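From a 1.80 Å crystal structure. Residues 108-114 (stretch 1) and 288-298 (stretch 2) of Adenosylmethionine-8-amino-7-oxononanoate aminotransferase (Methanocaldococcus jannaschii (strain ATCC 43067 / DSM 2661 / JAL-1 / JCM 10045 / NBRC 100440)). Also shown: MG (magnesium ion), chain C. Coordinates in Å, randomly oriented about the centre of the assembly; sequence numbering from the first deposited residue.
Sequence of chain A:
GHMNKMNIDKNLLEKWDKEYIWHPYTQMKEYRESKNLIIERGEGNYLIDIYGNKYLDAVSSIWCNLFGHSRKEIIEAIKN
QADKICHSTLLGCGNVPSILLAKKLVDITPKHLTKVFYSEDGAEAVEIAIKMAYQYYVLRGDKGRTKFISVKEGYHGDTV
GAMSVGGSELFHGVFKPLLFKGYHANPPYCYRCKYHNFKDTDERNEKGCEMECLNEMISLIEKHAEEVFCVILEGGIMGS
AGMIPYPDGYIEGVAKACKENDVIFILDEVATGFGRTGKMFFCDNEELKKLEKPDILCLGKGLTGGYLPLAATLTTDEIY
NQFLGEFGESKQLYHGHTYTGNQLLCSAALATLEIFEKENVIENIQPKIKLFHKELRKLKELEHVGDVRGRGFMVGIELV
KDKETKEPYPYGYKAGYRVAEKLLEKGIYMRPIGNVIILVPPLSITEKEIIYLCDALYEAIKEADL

Stretch 1, residues 108-114: ITPKHLT
Stretch 2, residues 288-298: LKKLEKPDILC

A magnesium ion is bound by the loop that meets the second stretch: Thr109 OG1 (2.6 Å), Pro110 O (2.2 Å), Leu113 O (2.2 Å) and water 1 (2.1 Å) bind MG, with one further ligand from elsewhere in the structure. None of these ligands comes from the second stretch, so the ion sits behind the contact and does not bridge it. Pro110 to Leu113 form a type I β turn, closed by Leu113 N to Pro110 O at 3.0 Å, and Lys111 NZ donates to Thr109 O at 2.9 Å. The turn projects His112 (chi1 59°, chi2 -73°) toward the end of a helix, with CA atoms 5.8 Å apart at His112 and Glu292. There the helix ends in a Schellman motif: Glu292 takes phi/psi 55/44, while Lys293 N reaches Leu288 O (3.0 Å) and Glu292 N reaches Lys289 O (3.1 Å). A cis peptide precedes Pro294, whose O accepts a hydrogen bond from His112 NE2 at 2.8 Å, near the ring plane. Glu292 CB lies over the ring face, 4.2 Å from its centroid in a CH-pi contact. Water 2 links His112 ND1 to Lys289 O, 2.8 Å from each, so both ring nitrogens are engaged. Beyond the histidine, Leu113 (m, t) points toward strand 296-298 and packs its CD1 3.7 Å from Leu297 CB; Leu297 (t, p) also places CD2 3.9 Å from Thr109 CG2.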

# COMPACT_ATOMS: atom_id res chain seq x y z
N ILE A 108 19.78 -0.01 13.52
CA ILE A 108 19.50 1.28 14.13
C ILE A 108 18.30 1.25 15.06
O ILE A 108 18.04 2.26 15.71
CB ILE A 108 19.27 2.40 13.12
CG1 ILE A 108 18.14 2.03 12.17
CG2 ILE A 108 20.56 2.80 12.42
CD1 ILE A 108 17.80 3.17 11.26
N THR A 109 17.53 0.16 15.08
CA THR A 109 16.39 0.17 15.98
C THR A 109 16.77 -0.55 17.26
O THR A 109 17.76 -1.29 17.28
CB THR A 109 15.21 -0.58 15.36
OG1 THR A 109 15.70 -1.79 14.78
CG2 THR A 109 14.61 0.23 14.23
N PRO A 110 15.96 -0.43 18.33
CA PRO A 110 16.19 -1.22 19.55
C PRO A 110 16.58 -2.68 19.26
O PRO A 110 16.22 -3.30 18.23
CB PRO A 110 14.88 -1.07 20.36
CG PRO A 110 14.42 0.35 19.95
CD PRO A 110 14.79 0.45 18.46
N LYS A 111 17.39 -3.17 20.23
CA LYS A 111 18.08 -4.41 19.99
C LYS A 111 17.14 -5.60 19.97
O LYS A 111 17.55 -6.61 19.43
CB LYS A 111 19.23 -4.64 20.98
CG LYS A 111 20.56 -4.11 20.43
CD LYS A 111 20.62 -2.58 20.33
CE LYS A 111 20.79 -2.05 18.91
NZ LYS A 111 20.19 -0.70 18.69
N HIS A 112 15.94 -5.51 20.57
CA HIS A 112 15.06 -6.66 20.56
C HIS A 112 14.32 -6.74 19.22
O HIS A 112 13.62 -7.72 19.00
CB HIS A 112 14.03 -6.65 21.70
CG HIS A 112 13.15 -5.44 21.67
ND1 HIS A 112 13.62 -4.20 22.03
CD2 HIS A 112 11.86 -5.28 21.32
CE1 HIS A 112 12.65 -3.31 21.87
NE2 HIS A 112 11.56 -3.94 21.44
N LEU A 113 14.47 -5.71 18.38
CA LEU A 113 13.77 -5.75 17.08
C LEU A 113 14.79 -6.14 16.02
O LEU A 113 15.72 -5.37 15.68
CB LEU A 113 13.12 -4.40 16.77
CG LEU A 113 12.08 -3.89 17.79
CD1 LEU A 113 11.71 -2.42 17.58
CD2 LEU A 113 10.80 -4.72 17.72
N THR A 114 14.58 -7.36 15.49
CA THR A 114 15.60 -8.12 14.80
C THR A 114 15.10 -8.61 13.44
O THR A 114 15.86 -9.28 12.72
CB THR A 114 15.99 -9.34 15.64
OG1 THR A 114 14.78 -9.97 16.06
CG2 THR A 114 16.78 -8.96 16.88
N LEU A 288 11.78 1.65 27.60
CA LEU A 288 11.19 0.72 26.63
C LEU A 288 12.21 -0.32 26.18
O LEU A 288 11.91 -1.51 26.00
CB LEU A 288 10.73 1.57 25.44
CG LEU A 288 9.46 2.37 25.69
CD1 LEU A 288 9.05 3.10 24.40
CD2 LEU A 288 8.32 1.43 26.11
N LYS A 289 13.46 0.13 25.97
CA LYS A 289 14.50 -0.83 25.62
C LYS A 289 14.66 -1.93 26.69
O LYS A 289 14.83 -3.11 26.38
CB LYS A 289 15.86 -0.17 25.42
CG LYS A 289 16.00 0.66 24.15
CD LYS A 289 17.47 1.11 24.06
CE LYS A 289 17.66 2.15 22.98
NZ LYS A 289 19.10 2.27 22.66
N LYS A 290 14.60 -1.54 27.96
CA LYS A 290 14.78 -2.50 29.04
C LYS A 290 13.62 -3.51 29.09
O LYS A 290 13.83 -4.68 29.37
CB LYS A 290 15.03 -1.74 30.36
CG LYS A 290 15.88 -2.50 31.38
CD LYS A 290 15.43 -3.92 31.77
CE LYS A 290 16.54 -4.96 31.94
NZ LYS A 290 17.91 -4.38 31.95
N LEU A 291 12.40 -3.07 28.74
CA LEU A 291 11.18 -3.85 28.71
C LEU A 291 11.10 -4.69 27.44
O LEU A 291 10.30 -5.62 27.39
CB LEU A 291 9.95 -2.93 28.76
CG LEU A 291 9.71 -2.22 30.10
CD1 LEU A 291 8.65 -1.13 29.95
CD2 LEU A 291 9.29 -3.21 31.17
N GLU A 292 12.01 -4.44 26.50
CA GLU A 292 11.97 -5.08 25.20
C GLU A 292 10.60 -4.81 24.58
O GLU A 292 10.00 -5.72 24.02
CB GLU A 292 12.39 -6.57 25.25
CG GLU A 292 13.87 -6.69 25.61
CD GLU A 292 14.38 -8.07 25.93
OE1 GLU A 292 13.92 -9.03 25.30
OE2 GLU A 292 15.29 -8.17 26.78
N LYS A 293 10.12 -3.55 24.68
CA LYS A 293 8.87 -3.19 24.02
C LYS A 293 9.15 -2.00 23.13
O LYS A 293 10.05 -1.19 23.41
CB LYS A 293 7.82 -2.82 25.06
CG LYS A 293 7.40 -4.01 25.90
CD LYS A 293 6.43 -4.89 25.11
CE LYS A 293 6.02 -6.14 25.85
NZ LYS A 293 6.95 -7.25 25.51
N PRO A 294 8.42 -1.80 22.02
CA PRO A 294 7.31 -2.66 21.61
C PRO A 294 7.77 -3.97 21.01
O PRO A 294 8.89 -4.08 20.54
CB PRO A 294 6.70 -1.84 20.46
CG PRO A 294 7.91 -1.17 19.80
CD PRO A 294 8.72 -0.76 21.05
N ASP A 295 6.83 -4.93 20.91
CA ASP A 295 7.08 -6.19 20.25
C ASP A 295 7.10 -6.03 18.75
O ASP A 295 7.82 -6.75 18.05
CB ASP A 295 5.96 -7.19 20.59
CG ASP A 295 5.94 -7.41 22.09
OD1 ASP A 295 6.87 -8.13 22.55
OD2 ASP A 295 5.07 -6.81 22.76
N ILE A 296 6.35 -5.06 18.27
CA ILE A 296 6.30 -4.82 16.84
C ILE A 296 6.31 -3.30 16.66
O ILE A 296 5.61 -2.61 17.35
CB ILE A 296 5.02 -5.40 16.20
CG1 ILE A 296 4.80 -6.88 16.53
CG2 ILE A 296 4.99 -5.14 14.70
CD1 ILE A 296 3.62 -7.48 15.72
N LEU A 297 7.13 -2.82 15.73
CA LEU A 297 7.37 -1.41 15.41
C LEU A 297 6.98 -1.23 13.93
O LEU A 297 7.54 -1.91 13.09
CB LEU A 297 8.86 -1.10 15.59
CG LEU A 297 9.28 0.33 15.14
CD1 LEU A 297 8.55 1.37 16.00
CD2 LEU A 297 10.80 0.49 15.22
N CYS A 298 6.12 -0.23 13.63
CA CYS A 298 5.74 0.07 12.26
C CYS A 298 6.42 1.38 11.83
O CYS A 298 6.40 2.33 12.58
CB CYS A 298 4.24 0.26 12.13
SG CYS A 298 3.40 -1.28 12.64
MG MG C . 16.93 -3.59 16.16
O HOH W 1 18.50 -4.92 16.70
O HOH W 2 15.72 -3.67 23.77